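Local atomic coordinates of arsenate Reductase (Corynebacterium glutamicum, PDB entry 3T38), a protein that reduces arsenate to arsenite in a thioredoxin-dependent reaction that contributes to survival under arsenic stress. Residues H10-L21 with I34-Y42; R113-I123 with A141-V150. One frame throughout, in Å; residues are numbered along the deposited sequence.

In the fold
Following the chain from its N terminus, contact 1 closes first: 10-21 and 34-42 lie on the two arms of a helical hairpin joined by twelve residues, six of them helical. Helix 55-73 then leads to the parallel sheet of the phosphatase-like fold. Contact 2 pairs the end of its edge strand 111-116 and the following loop with 141-150, enclosing helix 125-133. The two contacts lie in series, neither nested nor crossed, with centres about 19 Å apart. Tyr37 of contact 1 joins them through a probable hydrogen bond to Asp149 of contact 2, tying helix 31-49 to helix 148-153. Both contacts also touch the second subunit.

Contact 1: H10-L21 with I34-Y42. With D1D ((4S,5S)-1,2-dithiane-4,5-diol), chain C.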
loop_
_atom_site.group_PDB
_atom_site.type_symbol
_atom_site.label_atom_id
_atom_site.label_comp_id
_atom_site.label_asym_id
_atom_site.label_seq_id
_atom_site.Cartn_x
_atom_site.Cartn_y
_atom_site.Cartn_z
ATOM N N HIS A 10 12.441 -14.147 -5.103
ATOM C CA HIS A 10 12.201 -12.888 -5.841
ATOM C C HIS A 10 13.050 -11.711 -5.457
ATOM O O HIS A 10 13.280 -10.819 -6.287
ATOM C CB HIS A 10 10.714 -12.534 -5.847
ATOM C CG HIS A 10 9.835 -13.611 -6.425
ATOM N ND1 HIS A 10 8.490 -13.727 -6.115
ATOM C CD2 HIS A 10 10.114 -14.645 -7.261
ATOM C CE1 HIS A 10 7.976 -14.757 -6.764
ATOM N NE2 HIS A 10 8.937 -15.329 -7.465
ATOM N N THR A 11 13.552 -11.732 -4.222
ATOM C CA THR A 11 14.444 -10.685 -3.667
ATOM C C THR A 11 15.588 -10.306 -4.602
ATOM O O THR A 11 15.928 -9.143 -4.757
ATOM C CB THR A 11 15.043 -11.157 -2.263
ATOM O OG1 THR A 11 14.042 -11.024 -1.241
ATOM C CG2 THR A 11 16.368 -10.369 -1.835
ATOM N N ASN A 12 16.224 -11.316 -5.183
ATOM C CA ASN A 12 17.322 -11.076 -6.070
ATOM C C ASN A 12 16.867 -10.506 -7.404
ATOM O O ASN A 12 17.500 -9.600 -7.948
ATOM C CB ASN A 12 18.167 -12.358 -6.234
ATOM C CG ASN A 12 18.928 -12.712 -4.957
ATOM O OD1 ASN A 12 19.275 -11.834 -4.149
ATOM N ND2 ASN A 12 19.177 -14.010 -4.758
ATOM N N ILE A 13 15.755 -11.007 -7.916
ATOM C CA ILE A 13 15.180 -10.466 -9.142
ATOM C C ILE A 13 14.834 -9.002 -8.952
ATOM O O ILE A 13 15.252 -8.190 -9.764
ATOM C CB ILE A 13 13.956 -11.248 -9.592
ATOM C CG1 ILE A 13 14.361 -12.710 -9.829
ATOM C CG2 ILE A 13 13.304 -10.591 -10.810
ATOM C CD1 ILE A 13 14.851 -13.416 -8.473
ATOM N N LEU A 14 14.085 -8.704 -7.878
ATOM C CA LEU A 14 13.712 -7.337 -7.464
ATOM C C LEU A 14 14.968 -6.442 -7.340
ATOM O O LEU A 14 14.969 -5.284 -7.758
ATOM C CB LEU A 14 12.836 -7.345 -6.171
ATOM C CG LEU A 14 11.472 -8.096 -6.209
ATOM C CD1 LEU A 14 10.774 -8.214 -4.822
ATOM C CD2 LEU A 14 10.458 -7.461 -7.218
ATOM N N ASN A 15 16.046 -6.968 -6.774
ATOM C CA ASN A 15 17.279 -6.192 -6.720
ATOM C C ASN A 15 17.750 -5.784 -8.124
ATOM O O ASN A 15 18.180 -4.639 -8.310
ATOM C CB ASN A 15 18.417 -6.962 -6.032
ATOM C CG ASN A 15 18.264 -7.042 -4.553
ATOM O OD1 ASN A 15 17.685 -6.147 -3.918
ATOM N ND2 ASN A 15 18.800 -8.105 -3.972
ATOM N N ARG A 16 17.646 -6.709 -9.091
ATOM C CA ARG A 16 18.084 -6.438 -10.468
ATOM C C ARG A 16 17.277 -5.329 -11.151
ATOM O O ARG A 16 17.854 -4.417 -11.730
ATOM C CB ARG A 16 18.177 -7.698 -11.326
ATOM C CG ARG A 16 18.721 -7.433 -12.740
ATOM C CD ARG A 16 18.436 -8.588 -13.743
ATOM N NE ARG A 16 17.045 -9.043 -13.650
ATOM C CZ ARG A 16 16.013 -8.377 -14.155
ATOM N NH1 ARG A 16 16.217 -7.240 -14.819
ATOM N NH2 ARG A 16 14.772 -8.851 -14.024
ATOM N N ILE A 17 15.957 -5.401 -11.005
ATOM C CA ILE A 17 14.998 -4.372 -11.433
ATOM C C ILE A 17 15.217 -2.984 -10.785
ATOM O O ILE A 17 15.163 -1.954 -11.471
ATOM C CB ILE A 17 13.519 -4.879 -11.203
ATOM C CG1 ILE A 17 13.220 -6.126 -12.048
ATOM C CG2 ILE A 17 12.490 -3.803 -11.557
ATOM C CD1 ILE A 17 12.080 -6.948 -11.473
ATOM N N ALA A 18 15.485 -2.931 -9.489
ATOM C CA ALA A 18 15.816 -1.655 -8.853
ATOM C C ALA A 18 17.110 -1.022 -9.415
ATOM O O ALA A 18 17.159 0.183 -9.620
ATOM C CB ALA A 18 15.934 -1.833 -7.365
ATOM N N ASN A 19 18.128 -1.834 -9.673
ATOM C CA ASN A 19 19.409 -1.333 -10.202
ATOM C C ASN A 19 19.124 -0.667 -11.532
ATOM O O ASN A 19 19.349 0.532 -11.697
ATOM C CB ASN A 19 20.479 -2.455 -10.313
ATOM C CG ASN A 19 21.801 -1.977 -10.993
ATOM O OD1 ASN A 19 21.867 -0.873 -11.555
ATOM N ND2 ASN A 19 22.855 -2.825 -10.944
ATOM N N GLU A 20 18.530 -1.433 -12.439
ATOM C CA GLU A 20 18.107 -0.925 -13.732
ATOM C C GLU A 20 17.231 0.335 -13.669
ATOM O O GLU A 20 17.401 1.258 -14.430
ATOM C CB GLU A 20 17.536 -2.077 -14.583
ATOM C CG GLU A 20 18.710 -2.783 -15.378
ATOM C CD GLU A 20 18.605 -4.327 -15.605
ATOM O OE1 GLU A 20 17.538 -4.951 -15.337
ATOM O OE2 GLU A 20 19.626 -4.906 -16.078
ATOM N N LEU A 21 16.293 0.383 -12.727
ATOM C CA LEU A 21 15.420 1.531 -12.593
ATOM C C LEU A 21 16.176 2.717 -11.981
ATOM O O LEU A 21 15.937 3.850 -12.351
ATOM C CB LEU A 21 14.295 1.150 -11.672
ATOM C CG LEU A 21 12.866 1.445 -12.069
ATOM C CD1 LEU A 21 12.568 1.462 -13.595
ATOM C CD2 LEU A 21 11.997 0.443 -11.302
ATOM N N ILE A 34 13.663 5.215 -5.734
ATOM C CA ILE A 34 13.557 4.206 -6.764
ATOM C C ILE A 34 13.581 2.784 -6.219
ATOM O O ILE A 34 12.680 1.964 -6.597
ATOM C CB ILE A 34 14.676 4.257 -7.848
ATOM C CG1 ILE A 34 14.780 5.642 -8.502
ATOM C CG2 ILE A 34 14.427 3.149 -8.913
ATOM C CD1 ILE A 34 13.439 6.116 -9.055
ATOM N N ASN A 35 14.583 2.470 -5.385
ATOM C CA ASN A 35 14.573 1.178 -4.707
ATOM C C ASN A 35 13.304 0.898 -3.855
ATOM O O ASN A 35 12.755 -0.194 -3.939
ATOM C CB ASN A 35 15.908 0.920 -3.994
ATOM C CG ASN A 35 17.073 0.851 -5.006
ATOM O OD1 ASN A 35 16.844 1.014 -6.229
ATOM N ND2 ASN A 35 18.320 0.655 -4.525
ATOM N N ARG A 36 12.799 1.865 -3.079
ATOM C CA ARG A 36 11.547 1.614 -2.336
ATOM C C ARG A 36 10.401 1.382 -3.249
ATOM O O ARG A 36 9.484 0.606 -2.943
ATOM C CB ARG A 36 11.151 2.804 -1.427
ATOM C CG ARG A 36 12.136 3.010 -0.276
ATOM C CD ARG A 36 11.963 1.852 0.751
ATOM N NE ARG A 36 12.784 0.714 0.436
ATOM C CZ ARG A 36 12.500 -0.552 0.768
ATOM N NH1 ARG A 36 11.368 -0.862 1.389
ATOM N NH2 ARG A 36 13.343 -1.519 0.443
ATOM N N TYR A 37 10.409 2.067 -4.380
ATOM C CA TYR A 37 9.330 1.938 -5.334
ATOM C C TYR A 37 9.112 0.527 -5.750
ATOM O O TYR A 37 7.977 -0.003 -5.724
ATOM C CB TYR A 37 9.502 2.839 -6.548
ATOM C CG TYR A 37 8.585 4.008 -6.421
ATOM C CD1 TYR A 37 7.317 4.002 -7.028
ATOM C CD2 TYR A 37 8.961 5.130 -5.706
ATOM C CE1 TYR A 37 6.438 5.115 -6.888
ATOM C CE2 TYR A 37 8.088 6.247 -5.579
ATOM C CZ TYR A 37 6.857 6.223 -6.164
ATOM O OH TYR A 37 6.021 7.326 -5.991
ATOM N N ILE A 38 10.187 -0.131 -6.096
ATOM C CA ILE A 38 10.009 -1.504 -6.524
ATOM C C ILE A 38 9.674 -2.516 -5.409
ATOM O O ILE A 38 8.811 -3.374 -5.600
ATOM C CB ILE A 38 11.146 -1.916 -7.396
ATOM C CG1 ILE A 38 11.099 -3.396 -7.653
ATOM C CG2 ILE A 38 12.450 -1.495 -6.771
ATOM C CD1 ILE A 38 12.399 -4.018 -7.383
ATOM N N PHE A 39 10.368 -2.452 -4.278
ATOM C CA PHE A 39 10.108 -3.432 -3.231
ATOM C C PHE A 39 8.760 -3.175 -2.540
ATOM O O PHE A 39 8.067 -4.146 -2.191
ATOM C CB PHE A 39 11.205 -3.494 -2.193
ATOM C CG PHE A 39 12.471 -4.186 -2.687
ATOM C CD1 PHE A 39 13.508 -3.436 -3.262
ATOM C CD2 PHE A 39 12.632 -5.560 -2.542
ATOM C CE1 PHE A 39 14.675 -4.031 -3.724
ATOM C CE2 PHE A 39 13.824 -6.184 -2.995
ATOM C CZ PHE A 39 14.843 -5.420 -3.600
ATOM N N GLU A 40 8.399 -1.895 -2.349
ATOM C CA GLU A 40 7.133 -1.560 -1.743
ATOM C C GLU A 40 6.004 -1.930 -2.672
ATOM O O GLU A 40 4.952 -2.424 -2.237
ATOM C CB GLU A 40 7.060 -0.091 -1.306
ATOM C CG GLU A 40 8.084 0.245 -0.219
ATOM C CD GLU A 40 7.890 -0.568 1.102
ATOM O OE1 GLU A 40 6.871 -1.268 1.279
ATOM O OE2 GLU A 40 8.768 -0.491 1.987
ATOM N N SER A 41 6.193 -1.698 -3.973
ATOM C CA SER A 41 5.166 -2.128 -4.906
ATOM C C SER A 41 4.897 -3.636 -4.921
ATOM O O SER A 41 3.731 -4.067 -4.980
ATOM C CB SER A 41 5.499 -1.668 -6.313
ATOM O OG SER A 41 5.212 -0.302 -6.398
ATOM N N TYR A 42 5.986 -4.409 -4.908
ATOM C CA TYR A 42 5.957 -5.860 -4.784
ATOM C C TYR A 42 5.167 -6.329 -3.562
ATOM O O TYR A 42 4.306 -7.180 -3.658
ATOM C CB TYR A 42 7.363 -6.352 -4.647
ATOM C CG TYR A 42 7.443 -7.873 -4.516
ATOM C CD1 TYR A 42 7.718 -8.467 -3.284
ATOM C CD2 TYR A 42 7.282 -8.680 -5.628
ATOM C CE1 TYR A 42 7.807 -9.834 -3.162
ATOM C CE2 TYR A 42 7.351 -10.047 -5.533
ATOM C CZ TYR A 42 7.609 -10.627 -4.293
ATOM O OH TYR A 42 7.676 -11.989 -4.196
HETATM S S1 D1D C . 6.109 3.767 0.228
HETATM C C1 D1D C . 7.636 4.686 0.610
HETATM C C2 D1D C . 7.905 5.620 -0.512
HETATM O O2 D1D C . 9.164 6.130 -0.327
HETATM C C3 D1D C . 8.141 4.804 -1.761
HETATM O O3 D1D C . 9.084 5.524 -2.402
HETATM C C4 D1D C . 6.995 4.640 -2.723
HETATM S S4 D1D C . 5.862 3.395 -2.024
#
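His10 ND1 and Tyr42 OH are hydrogen-bonded at 2.7 Å, a nearly straight link that ties the N-terminal end of 10-21 to helix 31-49. The hydroxyl meets the imidazole at its edge, near the ring plane, and the two rings stand almost perpendicular, rim to rim. Tyr42 reaches this position with CG anti to its backbone N (chi1 -180°), which also presents one ring face to Leu14. There Leu14 CD1 makes a CH-pi contact 3.4 Å from the Tyr42 ring centroid, only 16° off the normal, so the same tyrosine is held at its tip by a polar bond and across its face by a methyl group.

Leu14 also turns its CB to Phe39, approaching the ring obliquely, 3.5 Å from CE2. The neighbouring atom of that rim, Phe39 CZ, meets Asn15, whose OD1 lies at the edge near the plane, 3.0 Å away. Ala18, small enough to let the backbones approach, sets its CB 3.6 Å from Ile38 CG2 and also touches Asn35 OD1. At the far end Leu21 CB and Ile34 CG2 are tightly packed at 3.4 Å.

The opposite flank of 34-42 serves the ligand pocket: the Tyr37 ring has C4 of the bound dithiane diol, the oxidised form of dithiothreitol, over one face, and Glu40 CB lies 3.8 Å from its S4. Arg36 pairs with Glu40 in its own helix and forms a salt bridge with Asp148 of the second subunit; Arg152 of that same subunit makes a cation-pi contact with Phe39.

The segments form a roughly antiparallel helical hairpin, their axes 8.9 Å apart at 145°, with helix 55-73 packed against both through His10, Ile34 and Tyr37.

Contact 2: R113-I123 with A141-V150; sequences RSAGSLPASEI and AFPKPLTDDV
Gly116 and Pro145 form a single beta bridge at the end of edge strand 111-116, in the parallel sheet of the low-molecular-weight tyrosine phosphatase fold. Gly116 N donates to Lys144 O at 2.9 Å, and Leu146 N returns a bond to Gly116 O at 2.7 Å.

Lys144 leaves its backbone with CG between N and carbonyl carbon (chi1 61°), then bends at chi3 and chi4, so that its aliphatic chain curls across Ser114 O and lays CE over one face of the Phe142 ring. The ammonium thereby turns back to Phe142 O, 2.9 Å from NZ, and also reaches Ser114 O from above the carbonyl plane; a water held by Ser114 N adds a weak link.

Beyond the bridge, Pro119 CG rests on the peptide between Lys144 and Pro145. Pro143 is wedged into the loop after the strand, between Pro119, Ala120, Glu122 and Ile123. Ala115 CB rests against Leu146 CA, with Leu146 CD1 a little farther off.

Arg113 stays extended from CG to NE, carrying its guanidinium to Gln83 while its CD packs obliquely on Val150. Ile123, bent at chi2 (-46°), brings CD1 to 3.8 Å from Pro143 CD.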
loop_
_atom_site.group_PDB
_atom_site.type_symbol
_atom_site.label_atom_id
_atom_site.label_comp_id
_atom_site.label_asym_id
_atom_site.label_seq_id
_atom_site.Cartn_x
_atom_site.Cartn_y
_atom_site.Cartn_z
ATOM N N ARG A 113 -5.446 5.520 -15.609
ATOM C CA ARG A 113 -5.065 4.630 -14.523
ATOM C C ARG A 113 -6.250 4.180 -13.757
ATOM O O ARG A 113 -7.305 4.850 -13.745
ATOM C CB ARG A 113 -4.158 5.360 -13.590
ATOM C CG ARG A 113 -3.023 5.977 -14.337
ATOM C CD ARG A 113 -1.906 6.393 -13.401
ATOM N NE ARG A 113 -0.670 6.761 -14.116
ATOM C CZ ARG A 113 -0.396 7.967 -14.601
ATOM N NH1 ARG A 113 -1.315 8.934 -14.564
ATOM N NH2 ARG A 113 0.793 8.206 -15.178
ATOM N N SER A 114 -6.104 3.031 -13.098
ATOM C CA SER A 114 -7.119 2.642 -12.099
ATOM C C SER A 114 -6.528 2.115 -10.785
ATOM O O SER A 114 -5.353 1.803 -10.719
ATOM C CB SER A 114 -8.071 1.588 -12.691
ATOM O OG SER A 114 -7.381 0.425 -13.172
ATOM N N ALA A 115 -7.355 2.005 -9.725
ATOM C CA ALA A 115 -6.845 1.498 -8.475
ATOM C C ALA A 115 -8.001 1.188 -7.583
ATOM O O ALA A 115 -9.133 1.568 -7.901
ATOM C CB ALA A 115 -5.820 2.527 -7.804
ATOM N N GLY A 116 -7.702 0.485 -6.484
ATOM C CA GLY A 116 -8.709 0.039 -5.554
ATOM C C GLY A 116 -8.328 0.441 -4.145
ATOM O O GLY A 116 -7.136 0.658 -3.854
ATOM N N SER A 117 -9.341 0.629 -3.299
ATOM C CA SER A 117 -9.114 0.745 -1.865
ATOM C C SER A 117 -8.770 -0.655 -1.292
ATOM O O SER A 117 -8.018 -0.770 -0.318
ATOM C CB SER A 117 -10.332 1.374 -1.161
ATOM O OG SER A 117 -11.486 0.565 -1.281
ATOM N N LEU A 118 -9.404 -1.703 -1.814
ATOM C CA LEU A 118 -9.211 -3.039 -1.237
ATOM C C LEU A 118 -9.080 -4.065 -2.396
ATOM O O LEU A 118 -10.007 -4.865 -2.684
ATOM C CB LEU A 118 -10.402 -3.398 -0.337
ATOM C CG LEU A 118 -10.838 -2.449 0.787
ATOM C CD1 LEU A 118 -12.263 -2.911 1.449
ATOM C CD2 LEU A 118 -9.749 -2.222 1.909
ATOM N N PRO A 119 -7.943 -4.027 -3.088
ATOM C CA PRO A 119 -7.827 -4.837 -4.310
ATOM C C PRO A 119 -8.199 -6.294 -4.151
ATOM O O PRO A 119 -7.788 -6.940 -3.223
ATOM C CB PRO A 119 -6.334 -4.729 -4.660
ATOM C CG PRO A 119 -5.897 -3.384 -4.061
ATOM C CD PRO A 119 -6.709 -3.264 -2.766
ATOM N N ALA A 120 -8.908 -6.843 -5.121
ATOM C CA ALA A 120 -9.006 -8.281 -5.265
ATOM C C ALA A 120 -7.670 -8.836 -5.783
ATOM O O ALA A 120 -6.708 -8.090 -6.025
ATOM C CB ALA A 120 -10.145 -8.639 -6.229
ATOM N N SER A 121 -7.622 -10.153 -5.963
ATOM C CA SER A 121 -6.412 -10.784 -6.410
ATOM C C SER A 121 -6.304 -10.783 -7.910
ATOM O O SER A 121 -5.198 -10.882 -8.441
ATOM C CB SER A 121 -6.309 -12.204 -5.871
ATOM O OG SER A 121 -7.313 -12.984 -6.429
ATOM N N GLU A 122 -7.440 -10.634 -8.588
ATOM C CA GLU A 122 -7.505 -10.611 -10.053
ATOM C C GLU A 122 -8.754 -9.875 -10.546
ATOM O O GLU A 122 -9.726 -9.685 -9.811
ATOM C CB GLU A 122 -7.484 -12.028 -10.647
ATOM C CG GLU A 122 -6.191 -12.848 -10.429
ATOM C CD GLU A 122 -6.194 -14.138 -11.256
ATOM O OE1 GLU A 122 -7.145 -14.323 -12.052
ATOM O OE2 GLU A 122 -5.268 -14.981 -11.121
ATOM N N ILE A 123 -8.703 -9.440 -11.796
ATOM C CA ILE A 123 -9.841 -8.831 -12.438
ATOM C C ILE A 123 -11.013 -9.862 -12.421
ATOM O O ILE A 123 -10.799 -11.042 -12.549
ATOM C CB ILE A 123 -9.540 -8.495 -13.925
ATOM C CG1 ILE A 123 -8.246 -7.680 -14.117
ATOM C CG2 ILE A 123 -10.730 -7.820 -14.592
ATOM C CD1 ILE A 123 -8.071 -6.550 -13.228
ATOM N N ALA A 141 -4.027 -5.866 -17.413
ATOM C CA ALA A 141 -4.667 -5.132 -16.330
ATOM C C ALA A 141 -4.564 -6.007 -15.094
ATOM O O ALA A 141 -4.487 -7.235 -15.212
ATOM C CB ALA A 141 -6.089 -4.835 -16.682
ATOM N N PHE A 142 -4.514 -5.406 -13.909
ATOM C CA PHE A 142 -4.440 -6.196 -12.657
ATOM C C PHE A 142 -4.938 -5.294 -11.548
ATOM O O PHE A 142 -4.836 -4.070 -11.676
ATOM C CB PHE A 142 -2.996 -6.681 -12.358
ATOM C CG PHE A 142 -1.984 -5.570 -12.300
ATOM C CD1 PHE A 142 -1.402 -5.078 -13.460
ATOM C CD2 PHE A 142 -1.619 -5.006 -11.085
ATOM C CE1 PHE A 142 -0.476 -4.004 -13.418
ATOM C CE2 PHE A 142 -0.678 -3.974 -11.016
ATOM C CZ PHE A 142 -0.109 -3.442 -12.177
ATOM N N PRO A 143 -5.507 -5.870 -10.473
ATOM C CA PRO A 143 -5.972 -4.960 -9.391
ATOM C C PRO A 143 -4.802 -4.454 -8.607
ATOM O O PRO A 143 -3.831 -5.191 -8.427
ATOM C CB PRO A 143 -6.816 -5.874 -8.493
ATOM C CG PRO A 143 -7.063 -7.150 -9.359
ATOM C CD PRO A 143 -5.827 -7.270 -10.197
ATOM N N LYS A 144 -4.871 -3.222 -8.121
ATOM C CA LYS A 144 -3.692 -2.629 -7.432
ATOM C C LYS A 144 -4.240 -1.620 -6.455
ATOM O O LYS A 144 -5.273 -1.016 -6.743
ATOM C CB LYS A 144 -2.760 -1.961 -8.425
ATOM C CG LYS A 144 -3.354 -0.764 -9.264
ATOM C CD LYS A 144 -2.562 -0.526 -10.619
ATOM C CE LYS A 144 -3.125 -1.419 -11.793
ATOM N NZ LYS A 144 -4.627 -1.195 -11.863
ATOM N N PRO A 145 -3.531 -1.384 -5.336
ATOM C CA PRO A 145 -4.081 -0.365 -4.434
ATOM C C PRO A 145 -3.874 1.052 -4.907
ATOM O O PRO A 145 -2.844 1.393 -5.537
ATOM C CB PRO A 145 -3.264 -0.542 -3.148
ATOM C CG PRO A 145 -1.839 -0.987 -3.635
ATOM C CD PRO A 145 -2.135 -1.775 -4.993
ATOM N N LEU A 146 -4.809 1.910 -4.507
ATOM C CA LEU A 146 -4.621 3.351 -4.623
ATOM C C LEU A 146 -3.320 3.839 -3.991
ATOM O O LEU A 146 -2.996 3.485 -2.872
ATOM C CB LEU A 146 -5.788 4.060 -3.941
ATOM C CG LEU A 146 -5.857 5.558 -4.175
ATOM C CD1 LEU A 146 -5.916 5.889 -5.747
ATOM C CD2 LEU A 146 -7.118 5.990 -3.352
ATOM N N THR A 147 -2.600 4.675 -4.692
ATOM C CA THR A 147 -1.354 5.245 -4.141
ATOM C C THR A 147 -1.387 6.753 -4.451
ATOM O O THR A 147 -2.133 7.217 -5.296
ATOM C CB THR A 147 -0.109 4.622 -4.769
ATOM O OG1 THR A 147 -0.175 4.785 -6.191
ATOM C CG2 THR A 147 0.069 3.079 -4.394
ATOM N N ASP A 148 -0.624 7.513 -3.708
ATOM C CA ASP A 148 -0.697 8.960 -3.759
ATOM C C ASP A 148 -0.088 9.473 -5.044
ATOM O O ASP A 148 -0.611 10.405 -5.618
ATOM C CB ASP A 148 0.105 9.562 -2.573
ATOM C CG ASP A 148 -0.122 11.055 -2.411
ATOM O OD1 ASP A 148 -1.265 11.434 -2.051
ATOM O OD2 ASP A 148 0.847 11.810 -2.598
ATOM N N ASP A 149 1.011 8.874 -5.516
ATOM C CA ASP A 149 1.668 9.412 -6.715
ATOM C C ASP A 149 0.654 9.537 -7.877
ATOM O O ASP A 149 0.640 10.542 -8.572
ATOM C CB ASP A 149 2.854 8.559 -7.157
ATOM C CG ASP A 149 2.622 7.085 -6.933
ATOM O OD1 ASP A 149 1.458 6.554 -7.084
ATOM O OD2 ASP A 149 3.586 6.459 -6.481
ATOM N N VAL A 150 -0.204 8.533 -8.073
ATOM C CA VAL A 150 -1.139 8.570 -9.205
ATOM C C VAL A 150 -2.290 9.551 -9.050
ATOM O O VAL A 150 -2.831 9.997 -10.062
ATOM C CB VAL A 150 -1.633 7.164 -9.668
ATOM C CG1 VAL A 150 -0.372 6.275 -9.920
ATOM C CG2 VAL A 150 -2.561 6.526 -8.635
HETATM O O HOH W 1 -3.927 1.362 -13.706
#